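PDB 5U4Q: dTDP-glucose 4,6-dehydratase from Klebsiella pneumoniae, which probably catalyses an NAD-dependent step on a nucleotide-activated sugar, such as the 4,6-dehydration of dTDP-glucose for which it is named. Local coordinates for residues Met202-Tyr213 / Leu282-Ile293; Tyr39-Arg48 / Trp188-Phe196. One frame throughout, in Å; residues are numbered along the deposited sequence.

Contact 1: residues Met202-Tyr213 / Leu282-Ile293; sequences MLEGKSIDVYNY and LGMEAQKNMMPI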
loop_
_atom_site.group_PDB
_atom_site.type_symbol
_atom_site.label_atom_id
_atom_site.label_comp_id
_atom_site.label_asym_id
_atom_site.label_seq_id
_atom_site.Cartn_x
_atom_site.Cartn_y
_atom_site.Cartn_z
HETATM N N MSE A 202 16.216 16.581 27.142
HETATM C CA MSE A 202 16.820 16.815 28.464
HETATM C C MSE A 202 17.929 17.817 28.449
HETATM O O MSE A 202 17.931 18.748 29.269
HETATM C CB MSE A 202 17.382 15.530 29.054
HETATM C CG MSE A 202 16.237 14.726 29.611
HETATM SE SE MSE A 202 16.868 12.930 30.065
HETATM C CE MSE A 202 17.881 13.376 31.649
ATOM N N LEU A 203 18.874 17.667 27.524
ATOM C CA LEU A 203 20.025 18.579 27.452
ATOM C C LEU A 203 19.650 19.980 26.943
ATOM O O LEU A 203 20.380 20.934 27.193
ATOM C CB LEU A 203 21.168 17.959 26.632
ATOM C CG LEU A 203 21.797 16.712 27.271
ATOM C CD1 LEU A 203 22.623 15.926 26.261
ATOM C CD2 LEU A 203 22.646 17.063 28.488
ATOM N N GLU A 204 18.515 20.096 26.253
ATOM C CA GLU A 204 17.996 21.397 25.788
ATOM C C GLU A 204 16.950 21.992 26.759
ATOM O O GLU A 204 16.367 23.037 26.473
ATOM C CB GLU A 204 17.368 21.256 24.398
ATOM C CG GLU A 204 18.346 20.914 23.281
ATOM C CD GLU A 204 17.648 20.531 21.981
ATOM O OE1 GLU A 204 16.395 20.450 21.958
ATOM O OE2 GLU A 204 18.353 20.293 20.976
ATOM N N GLY A 205 16.702 21.320 27.887
ATOM C CA GLY A 205 15.729 21.788 28.887
ATOM C C GLY A 205 14.271 21.734 28.441
ATOM O O GLY A 205 13.420 22.438 29.000
ATOM N N LYS A 206 13.980 20.910 27.434
ATOM C CA LYS A 206 12.625 20.768 26.897
ATOM C C LYS A 206 11.882 19.685 27.658
ATOM O O LYS A 206 12.463 18.674 28.057
ATOM C CB LYS A 206 12.670 20.422 25.399
ATOM C CG LYS A 206 11.317 20.275 24.714
ATOM C CD LYS A 206 11.490 19.822 23.265
ATOM C CE LYS A 206 10.158 19.602 22.564
ATOM N NZ LYS A 206 9.374 20.860 22.428
ATOM N N SER A 207 10.588 19.891 27.845
ATOM C CA SER A 207 9.782 18.933 28.577
ATOM C C SER A 207 9.471 17.698 27.735
ATOM O O SER A 207 9.262 17.800 26.525
ATOM C CB SER A 207 8.484 19.587 29.031
ATOM O OG SER A 207 8.762 20.720 29.829
ATOM N N ILE A 208 9.477 16.534 28.382
ATOM C CA ILE A 208 9.096 15.288 27.748
ATOM C C ILE A 208 7.654 14.990 28.135
ATOM O O ILE A 208 7.289 15.088 29.319
ATOM C CB ILE A 208 9.962 14.117 28.238
ATOM C CG1 ILE A 208 11.436 14.367 27.919
ATOM C CG2 ILE A 208 9.488 12.804 27.618
ATOM C CD1 ILE A 208 12.359 13.376 28.597
ATOM N N ASP A 209 6.833 14.617 27.157
ATOM C CA ASP A 209 5.451 14.244 27.439
ATOM C C ASP A 209 5.471 12.831 28.009
ATOM O O ASP A 209 6.121 11.936 27.451
ATOM C CB ASP A 209 4.568 14.312 26.185
ATOM C CG ASP A 209 4.133 15.731 25.834
ATOM O OD1 ASP A 209 4.596 16.707 26.468
ATOM O OD2 ASP A 209 3.301 15.869 24.909
ATOM N N VAL A 210 4.775 12.648 29.130
ATOM C CA VAL A 210 4.708 11.371 29.817
ATOM C C VAL A 210 3.253 10.936 29.943
ATOM O O VAL A 210 2.466 11.592 30.621
ATOM C CB VAL A 210 5.355 11.486 31.226
ATOM C CG1 VAL A 210 5.272 10.158 31.986
ATOM C CG2 VAL A 210 6.797 11.975 31.112
ATOM N N TYR A 211 2.905 9.828 29.289
ATOM C CA TYR A 211 1.548 9.262 29.310
ATOM C C TYR A 211 1.385 8.142 30.329
ATOM O O TYR A 211 2.338 7.427 30.633
ATOM C CB TYR A 211 1.200 8.686 27.930
ATOM C CG TYR A 211 1.091 9.721 26.847
ATOM C CD1 TYR A 211 2.216 10.129 26.128
ATOM C CD2 TYR A 211 -0.137 10.304 26.540
ATOM C CE1 TYR A 211 2.118 11.093 25.132
ATOM C CE2 TYR A 211 -0.247 11.264 25.551
ATOM C CZ TYR A 211 0.881 11.653 24.845
ATOM O OH TYR A 211 0.765 12.607 23.865
ATOM N N ASN A 212 0.160 7.992 30.844
ATOM C CA ASN A 212 -0.206 6.904 31.761
ATOM C C ASN A 212 0.793 6.702 32.922
ATOM O O ASN A 212 1.214 5.568 33.217
ATOM C CB ASN A 212 -0.382 5.603 30.944
ATOM C CG ASN A 212 -0.921 4.427 31.770
ATOM O OD1 ASN A 212 -1.629 4.600 32.770
ATOM N ND2 ASN A 212 -0.589 3.215 31.333
ATOM N N TYR A 213 1.150 7.803 33.568
ATOM C CA TYR A 213 2.039 7.788 34.741
ATOM C C TYR A 213 3.402 7.134 34.435
ATOM O O TYR A 213 4.032 6.566 35.329
ATOM C CB TYR A 213 1.357 7.085 35.937
ATOM C CG TYR A 213 0.298 7.892 36.680
ATOM C CD1 TYR A 213 -0.982 8.070 36.150
ATOM C CD2 TYR A 213 0.577 8.468 37.922
ATOM C CE1 TYR A 213 -1.950 8.792 36.834
ATOM C CE2 TYR A 213 -0.386 9.190 38.613
ATOM C CZ TYR A 213 -1.650 9.352 38.064
ATOM O OH TYR A 213 -2.626 10.052 38.732
ATOM N N LEU A 282 23.062 10.805 32.765
ATOM C CA LEU A 282 23.353 12.198 32.394
ATOM C C LEU A 282 23.532 13.116 33.592
ATOM O O LEU A 282 23.942 14.279 33.424
ATOM C CB LEU A 282 22.249 12.737 31.477
ATOM C CG LEU A 282 22.131 12.019 30.129
ATOM C CD1 LEU A 282 20.868 12.446 29.412
ATOM C CD2 LEU A 282 23.359 12.277 29.261
ATOM N N GLY A 283 23.212 12.608 34.784
ATOM C CA GLY A 283 23.376 13.360 36.030
ATOM C C GLY A 283 22.439 14.533 36.204
ATOM O O GLY A 283 22.775 15.497 36.899
HETATM N N MSE A 284 21.263 14.456 35.585
HETATM C CA MSE A 284 20.272 15.519 35.685
HETATM C C MSE A 284 18.874 14.970 35.701
HETATM O O MSE A 284 18.663 13.788 35.436
HETATM C CB MSE A 284 20.450 16.465 34.516
HETATM C CG MSE A 284 20.058 15.825 33.185
HETATM SE SE MSE A 284 20.502 17.078 31.746
HETATM C CE MSE A 284 19.173 18.474 32.152
ATOM N N GLU A 285 17.908 15.832 36.011
ATOM C CA GLU A 285 16.505 15.443 36.072
ATOM C C GLU A 285 15.751 16.033 34.881
ATOM O O GLU A 285 15.885 17.217 34.579
ATOM C CB GLU A 285 15.902 15.892 37.408
ATOM C CG GLU A 285 16.577 15.232 38.604
ATOM C CD GLU A 285 16.057 15.720 39.946
ATOM O OE1 GLU A 285 15.496 16.836 40.009
ATOM O OE2 GLU A 285 16.229 14.984 40.945
ATOM N N ALA A 286 14.970 15.192 34.207
ATOM C CA ALA A 286 14.214 15.599 33.034
ATOM C C ALA A 286 12.956 16.365 33.434
ATOM O O ALA A 286 12.327 16.046 34.447
ATOM C CB ALA A 286 13.819 14.378 32.219
ATOM N N GLN A 287 12.614 17.380 32.636
ATOM C CA GLN A 287 11.368 18.126 32.787
ATOM C C GLN A 287 10.282 17.263 32.173
ATOM O O GLN A 287 10.440 16.779 31.049
ATOM C CB GLN A 287 11.432 19.454 32.029
ATOM C CG GLN A 287 12.437 20.447 32.591
ATOM C CD GLN A 287 11.931 21.144 33.833
ATOM O OE1 GLN A 287 12.520 21.028 34.909
ATOM N NE2 GLN A 287 10.819 21.863 33.697
ATOM N N LYS A 288 9.179 17.070 32.888
ATOM C CA LYS A 288 8.103 16.217 32.426
ATOM C C LYS A 288 6.758 16.929 32.399
ATOM O O LYS A 288 6.468 17.759 33.277
ATOM C CB LYS A 288 8.004 14.982 33.336
ATOM C CG LYS A 288 9.320 14.244 33.507
ATOM C CD LYS A 288 9.240 13.142 34.551
ATOM C CE LYS A 288 10.603 12.520 34.786
ATOM N NZ LYS A 288 11.580 13.404 35.491
ATOM N N ASN A 289 5.957 16.622 31.379
ATOM C CA ASN A 289 4.571 17.089 31.265
ATOM C C ASN A 289 3.697 15.838 31.376
ATOM O O ASN A 289 3.769 14.947 30.534
ATOM C CB ASN A 289 4.287 17.745 29.909
ATOM C CG ASN A 289 5.168 18.936 29.622
ATOM O OD1 ASN A 289 5.473 19.208 28.461
ATOM N ND2 ASN A 289 5.585 19.655 30.663
HETATM N N MSE A 290 2.868 15.760 32.410
HETATM C CA MSE A 290 2.026 14.584 32.602
HETATM C C MSE A 290 0.781 14.731 31.778
HETATM O O MSE A 290 0.035 15.709 31.919
HETATM C CB MSE A 290 1.661 14.400 34.073
HETATM C CG MSE A 290 2.848 14.509 35.022
HETATM SE SE MSE A 290 4.337 13.321 34.529
HETATM C CE MSE A 290 3.364 11.615 34.512
HETATM N N MSE A 291 0.548 13.760 30.903
HETATM C CA MSE A 291 -0.603 13.789 30.000
HETATM C C MSE A 291 -1.749 13.102 30.690
HETATM O O MSE A 291 -1.591 11.970 31.160
HETATM C CB MSE A 291 -0.235 13.078 28.697
HETATM C CG MSE A 291 1.045 13.625 28.064
HETATM SE SE MSE A 291 0.873 15.551 27.684
HETATM C CE MSE A 291 0.028 15.411 25.906
ATOM N N PRO A 292 -2.928 13.762 30.761
ATOM C CA PRO A 292 -4.057 13.133 31.455
ATOM C C PRO A 292 -4.598 11.921 30.702
ATOM O O PRO A 292 -4.573 11.892 29.469
ATOM C CB PRO A 292 -5.099 14.259 31.535
ATOM C CG PRO A 292 -4.793 15.139 30.376
ATOM C CD PRO A 292 -3.300 15.070 30.184
ATOM N N ILE A 293 -5.077 10.928 31.450
ATOM C CA ILE A 293 -5.591 9.693 30.860
ATOM C C ILE A 293 -6.990 9.911 30.279
ATOM O O ILE A 293 -7.235 9.593 29.112
ATOM C CB ILE A 293 -5.586 8.541 31.890
ATOM C CG1 ILE A 293 -4.139 8.250 32.321
ATOM C CG2 ILE A 293 -6.230 7.285 31.298
ATOM C CD1 ILE A 293 -4.005 7.294 33.485
HETATM O O HOH W 1 13.842 17.947 30.188
HETATM O O HOH W 2 0.617 10.389 32.990
HETATM O O HOH W 3 -1.740 9.671 29.702
#
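Ile208 and Val210 use both their N-H and C=O groups to bind the neighbouring strand, a compact example of how parallel strands satisfy their backbones. Ile208 N donates to Gln287 O at 2.8 Å, while its carbonyl oxygen receives Asn289 N. Two residues on, Val210 N donates to Asn289 O and Val210 O accepts from Met291 N at 2.9 Å, a nearly straight bond of 174°. Where direct pairing stops, water takes over. At one end a single water donates to Lys206 O and accepts from Gln287 N; at the other, one water joins Asn212 N to Met291 O, and another accepts from Tyr213 N and donates to Val210 O and Met291 O. The ammonium of Lys288 folds back onto Ala286 O (NZ to O 2.9 Å) and also forms a salt bridge with Glu279 of helix 271-282.

The side chains divide between the two faces. On one, Met291 sets CG over the centre of the Tyr211 ring, 3.7 Å from the ring centroid, and bends at chi2 and chi3 (-59° and -86°) to carry CE on to Asp209 OD2 at 3.5 Å. The selenium stands farther above the same ring, in a Met-aromatic contact. On the opposite face Val210 and Met290 run side by side, with CG1 and CE tightly packed. Beyond the strands, Met202 sets CG against Ala286 CB at 3.6 Å, and its CE meets Met284 and Leu282. Each strand follows a helix whose end turns at a positive-phi glycine, Gly205 in a Schellman motif and Gly283, and the strands form a separate two-stranded parallel sheet.

Contact 2: residues Tyr39-Arg48 / Trp188-Phe196; sequences YYDVSLKQAR and WGRPDMALF. With NAD (nicotinamide-adenine-dinucleotide), chain C.
Trp188 O receives two nitrogens of Arg48, a case of one guanidinium serving several carbonyls. Arg48 NE approaches Trp188 O at 2.8 Å, and NH2 also reaches this oxygen, side-on and in the guanidinium plane. The indole of Trp188 meets Leu44 CD1 at its edge and sets CZ3 against Ala47 CB, while Phe17 and Trp330 pack against it from elsewhere. At Gly189 the same Arg48 NH2 reaches the next carbonyl, Gly189 O, at 2.9 Å from above its plane. Weak bonds also run from this guanidinium to Tyr40 OH, and NH1 has a further acceptor in Ala12 O.

Arg190 then turns toward the cofactor: bent at chi3 (-67°), it brings NH1 to NAD O2N at 3.0 Å, while NH2 also donates to Ala89 O. Pro191 follows with CD over one face of the Tyr40 ring, 3.9 Å from the centroid; Lys45 CE lies over the opposite face. Held between them, Tyr40 OH donates a hydrogen bond to NAD O1A at 2.5 Å. Asp192 grips Arg190 through the syn lone pairs of both oxygens, with a salt bridge at NE to OD1 of 3.1 Å. In the conformer described, Asp192 OD2 also accepts from Tyr39 OH at 2.7 Å, with the ring and carboxylate planes 78° apart; the carboxylate probably helps position the arginine. Finally Phe196, in the helix after the Arg190-Met193 type I turn, touches Leu44 CD2.

Together both segments reach the NAD diphosphate, and Lys45 NZ bonds ribose O2B, forming part of the dinucleotide site of a Rossmann-fold epimerase/dehydratase.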
loop_
_atom_site.group_PDB
_atom_site.type_symbol
_atom_site.label_atom_id
_atom_site.label_comp_id
_atom_site.label_asym_id
_atom_site.label_seq_id
_atom_site.Cartn_x
_atom_site.Cartn_y
_atom_site.Cartn_z
ATOM N N TYR A 39 16.043 15.017 6.586
ATOM C CA TYR A 39 14.974 14.821 7.576
ATOM C C TYR A 39 15.544 15.063 8.980
ATOM O O TYR A 39 14.857 15.592 9.868
ATOM C CB TYR A 39 14.329 13.437 7.449
ATOM C CG TYR A 39 13.397 13.121 8.600
ATOM C CD1 TYR A 39 12.122 13.681 8.677
ATOM C CD2 TYR A 39 13.806 12.288 9.623
ATOM C CE1 TYR A 39 11.280 13.400 9.745
ATOM C CE2 TYR A 39 12.978 11.999 10.693
ATOM C CZ TYR A 39 11.715 12.556 10.756
ATOM O OH TYR A 39 10.891 12.260 11.828
ATOM N N TYR A 40 16.798 14.675 9.170
ATOM C CA TYR A 40 17.537 15.006 10.400
ATOM C C TYR A 40 18.961 15.274 9.938
ATOM O O TYR A 40 19.276 15.041 8.762
ATOM C CB TYR A 40 17.433 13.959 11.535
ATOM C CG TYR A 40 17.982 12.577 11.246
ATOM C CD1 TYR A 40 19.354 12.333 11.263
ATOM C CD2 TYR A 40 17.136 11.514 11.000
ATOM C CE1 TYR A 40 19.863 11.066 11.026
ATOM C CE2 TYR A 40 17.637 10.244 10.756
ATOM C CZ TYR A 40 19.009 10.027 10.778
ATOM O OH TYR A 40 19.507 8.745 10.534
ATOM N N ASP A 41 19.808 15.725 10.862
ATOM C CA ASP A 41 21.174 16.187 10.578
ATOM C C ASP A 41 21.979 15.324 9.590
ATOM O O ASP A 41 22.362 14.179 9.907
ATOM C CB ASP A 41 21.948 16.314 11.901
ATOM C CG ASP A 41 23.174 17.181 11.789
ATOM O OD1 ASP A 41 23.619 17.504 10.660
ATOM O OD2 ASP A 41 23.702 17.564 12.861
ATOM N N VAL A 42 22.238 15.872 8.398
ATOM C CA VAL A 42 23.035 15.165 7.397
ATOM C C VAL A 42 24.476 14.890 7.879
ATOM O O VAL A 42 25.093 13.901 7.472
ATOM C CB VAL A 42 23.021 15.902 6.034
ATOM C CG1 VAL A 42 23.940 15.208 5.031
ATOM C CG2 VAL A 42 21.596 15.974 5.497
ATOM N N SER A 43 25.009 15.726 8.780
ATOM C CA SER A 43 26.347 15.487 9.299
ATOM C C SER A 43 26.422 14.174 10.077
ATOM O O SER A 43 27.460 13.539 10.124
ATOM C CB SER A 43 26.857 16.640 10.172
ATOM O OG SER A 43 25.996 16.898 11.275
ATOM N N LEU A 44 25.313 13.808 10.716
ATOM C CA LEU A 44 25.247 12.538 11.447
ATOM C C LEU A 44 25.268 11.358 10.457
ATOM O O LEU A 44 25.957 10.369 10.675
ATOM C CB LEU A 44 24.021 12.514 12.371
ATOM C CG LEU A 44 23.774 11.214 13.133
ATOM C CD1 LEU A 44 24.962 10.854 13.990
ATOM C CD2 LEU A 44 22.520 11.365 13.961
ATOM N N LYS A 45 24.473 11.466 9.390
ATOM C CA LYS A 45 24.495 10.453 8.321
ATOM C C LYS A 45 25.901 10.315 7.725
ATOM O O LYS A 45 26.371 9.203 7.508
ATOM C CB LYS A 45 23.459 10.778 7.250
ATOM C CG LYS A 45 22.024 10.696 7.766
ATOM C CD LYS A 45 21.014 11.053 6.686
ATOM C CE LYS A 45 19.612 10.963 7.270
ATOM N NZ LYS A 45 18.536 11.232 6.287
ATOM N N GLN A 46 26.574 11.439 7.471
ATOM C CA GLN A 46 27.927 11.339 6.921
ATOM C C GLN A 46 28.884 10.718 7.931
ATOM O O GLN A 46 29.790 9.986 7.553
ATOM C CB GLN A 46 28.466 12.681 6.458
ATOM C CG GLN A 46 29.797 12.542 5.728
ATOM C CD GLN A 46 29.688 11.744 4.435
ATOM O OE1 GLN A 46 30.365 10.734 4.262
ATOM N NE2 GLN A 46 28.807 12.178 3.538
ATOM N N ALA A 47 28.681 10.989 9.220
ATOM C CA ALA A 47 29.530 10.383 10.244
ATOM C C ALA A 47 29.357 8.861 10.243
ATOM O O ALA A 47 30.314 8.121 10.431
ATOM C CB ALA A 47 29.260 10.969 11.637
ATOM N N ARG A 48 28.124 8.381 10.055
ATOM C CA ARG A 48 27.939 6.944 9.983
ATOM C C ARG A 48 28.649 6.378 8.760
ATOM O O ARG A 48 29.334 5.374 8.850
ATOM C CB ARG A 48 26.464 6.598 9.914
ATOM C CG ARG A 48 25.677 6.991 11.152
ATOM C CD ARG A 48 24.329 6.271 11.156
ATOM N NE ARG A 48 23.330 6.817 12.093
ATOM C CZ ARG A 48 22.400 7.722 11.794
ATOM N NH1 ARG A 48 22.278 8.231 10.578
ATOM N NH2 ARG A 48 21.529 8.113 12.722
ATOM N N TRP A 188 24.518 5.838 17.581
ATOM C CA TRP A 188 24.274 6.262 16.205
ATOM C C TRP A 188 22.782 6.253 15.858
ATOM O O TRP A 188 22.410 6.164 14.682
ATOM C CB TRP A 188 25.075 5.419 15.190
ATOM C CG TRP A 188 26.528 5.385 15.495
ATOM C CD1 TRP A 188 27.217 4.372 16.062
ATOM C CD2 TRP A 188 27.468 6.424 15.223
ATOM N NE1 TRP A 188 28.561 4.720 16.184
ATOM C CE2 TRP A 188 28.729 5.979 15.690
ATOM C CE3 TRP A 188 27.360 7.713 14.677
ATOM C CZ2 TRP A 188 29.889 6.773 15.597
ATOM C CZ3 TRP A 188 28.524 8.517 14.600
ATOM C CH2 TRP A 188 29.763 8.030 15.069
ATOM N N GLY A 189 21.921 6.359 16.891
ATOM C CA GLY A 189 20.488 6.410 16.724
ATOM C C GLY A 189 19.989 7.633 15.979
ATOM O O GLY A 189 20.785 8.463 15.495
ATOM N N ARG A 190 18.676 7.739 15.859
ATOM C CA ARG A 190 18.113 8.899 15.183
ATOM C C ARG A 190 17.610 9.941 16.195
ATOM O O ARG A 190 16.963 9.586 17.205
ATOM C CB ARG A 190 17.085 8.484 14.153
ATOM C CG ARG A 190 16.129 7.460 14.644
ATOM C CD ARG A 190 15.370 6.838 13.510
ATOM N NE ARG A 190 14.479 7.793 12.886
ATOM C CZ ARG A 190 13.481 7.449 12.072
ATOM N NH1 ARG A 190 13.231 6.163 11.791
ATOM N NH2 ARG A 190 12.711 8.395 11.559
ATOM N N PRO A 191 17.917 11.235 15.954
ATOM C CA PRO A 191 17.584 12.275 16.936
ATOM C C PRO A 191 16.107 12.477 17.251
ATOM O O PRO A 191 15.792 13.048 18.305
ATOM C CB PRO A 191 18.173 13.563 16.345
ATOM C CG PRO A 191 18.611 13.231 14.967
ATOM C CD PRO A 191 18.739 11.751 14.838
ATOM N N ASP A 192 15.236 12.044 16.346
ATOM C CA ASP A 192 13.791 12.211 16.500
ATOM C C ASP A 192 13.081 11.064 17.199
ATOM O O ASP A 192 11.852 11.089 17.313
ATOM C CB ASP A 192 13.129 12.407 15.112
ATOM C CG ASP A 192 13.290 11.190 14.214
ATOM O OD1 ASP A 192 14.402 10.608 14.222
ATOM O OD2 ASP A 192 12.318 10.797 13.521
HETATM N N MSE A 193 13.832 10.068 17.678
HETATM C CA MSE A 193 13.210 8.914 18.316
HETATM C C MSE A 193 13.952 8.370 19.496
HETATM O O MSE A 193 15.144 8.631 19.688
HETATM C CB MSE A 193 13.135 7.750 17.318
HETATM C CG MSE A 193 12.453 8.138 16.023
HETATM SE SE MSE A 193 11.893 6.563 14.983
HETATM C CE MSE A 193 10.567 7.491 13.865
ATOM N N ALA A 194 13.216 7.608 20.306
ATOM C CA ALA A 194 13.782 6.806 21.405
ATOM C C ALA A 194 14.667 7.535 22.396
ATOM O O ALA A 194 14.341 8.652 22.780
ATOM C CB ALA A 194 14.489 5.607 20.792
ATOM N N LEU A 195 15.787 6.932 22.826
ATOM C CA LEU A 195 16.606 7.572 23.839
ATOM C C LEU A 195 17.237 8.869 23.373
ATOM O O LEU A 195 17.419 9.805 24.138
ATOM C CB LEU A 195 17.708 6.662 24.319
ATOM C CG LEU A 195 17.325 5.365 24.983
ATOM C CD1 LEU A 195 18.590 4.763 25.556
ATOM C CD2 LEU A 195 16.303 5.629 26.092
ATOM N N PHE A 196 17.610 8.923 22.094
ATOM C CA PHE A 196 18.210 10.114 21.520
ATOM C C PHE A 196 17.212 11.285 21.659
ATOM O O PHE A 196 17.585 12.380 22.067
ATOM C CB PHE A 196 18.546 9.798 20.044
ATOM C CG PHE A 196 19.616 10.649 19.416
ATOM C CD1 PHE A 196 19.859 11.974 19.780
ATOM C CD2 PHE A 196 20.317 10.126 18.342
ATOM C CE1 PHE A 196 20.842 12.709 19.131
ATOM C CE2 PHE A 196 21.275 10.865 17.680
ATOM C CZ PHE A 196 21.525 12.155 18.063
HETATM P PA NAD C . 16.826 6.526 9.348
HETATM O O1A NAD C . 17.943 6.751 10.292
HETATM O O2A NAD C . 15.968 7.682 8.874
HETATM O O5B NAD C . 17.426 5.731 8.075
HETATM C C5B NAD C . 16.777 5.619 6.814
HETATM C C4B NAD C . 17.738 6.115 5.747
HETATM O O4B NAD C . 16.995 6.029 4.517
HETATM C C3B NAD C . 18.171 7.562 5.938
HETATM O O3B NAD C . 19.585 7.741 6.113
HETATM C C2B NAD C . 17.621 8.247 4.686
HETATM O O2B NAD C . 18.493 9.271 4.169
HETATM C C1B NAD C . 17.377 7.107 3.700
HETATM N N9A NAD C . 16.322 7.398 2.714
HETATM C C8A NAD C . 15.073 7.852 2.966
HETATM N N7A NAD C . 14.403 8.027 1.825
HETATM C C5A NAD C . 15.219 7.662 0.824
HETATM C C6A NAD C . 15.127 7.649 -0.651
HETATM N N6A NAD C . 14.026 8.020 -1.290
HETATM N N1A NAD C . 16.207 7.224 -1.307
HETATM C C2A NAD C . 17.345 6.848 -0.704
HETATM N N3A NAD C . 17.510 6.863 0.634
HETATM C C4A NAD C . 16.472 7.263 1.415
HETATM O O3 NAD C . 15.752 5.478 9.940
HETATM P PN NAD C . 15.995 4.013 10.564
HETATM O O1N NAD C . 17.369 3.523 10.367
HETATM O O2N NAD C . 15.337 4.091 11.942
HETATM O O5D NAD C . 14.985 3.199 9.638
HETATM C C5D NAD C . 15.329 2.074 8.833
HETATM C C4D NAD C . 14.019 1.408 8.445
HETATM O O4D NAD C . 13.429 0.782 9.608
HETATM C C3D NAD C . 12.921 2.284 7.853
HETATM O O3D NAD C . 12.297 1.549 6.798
HETATM C C2D NAD C . 11.917 2.453 8.968
HETATM O O2D NAD C . 10.563 2.631 8.501
HETATM C C1D NAD C . 12.064 1.159 9.742
HETATM N N1N NAD C . 11.739 1.313 11.173
HETATM C C2N NAD C . 12.607 1.828 12.074
HETATM C C3N NAD C . 12.265 1.958 13.431
HETATM C C7N NAD C . 13.192 2.533 14.511
HETATM O O7N NAD C . 12.862 2.451 15.703
HETATM N N7N NAD C . 14.342 3.169 14.231
HETATM C C4N NAD C . 11.003 1.581 13.835
HETATM C C5N NAD C . 10.117 1.068 12.898
HETATM C C6N NAD C . 10.490 0.959 11.563
#

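In the fold
From the N terminus, the chain passes through strand 29-34 and then supplies residues 39-48, the first half of contact 2. It builds more of the parallel Rossmann sheet before residues 188-196, just beyond strand 176-185, close that loop of 139 intervening residues. Helix 194-203 begins in contact 2 and ends in contact 1, whose loop runs from residues 202-213 through strand 258-263 and helix 271-282 to residues 282-293. The two loops therefore follow in series, neither nesting nor crossing. Their centres lie about 21 Å apart, and they do not touch. Contact 2 joins segments beside the cofactor; contact 1 forms a small two-stranded sheet at the surface, and helix 320-334 packs against both.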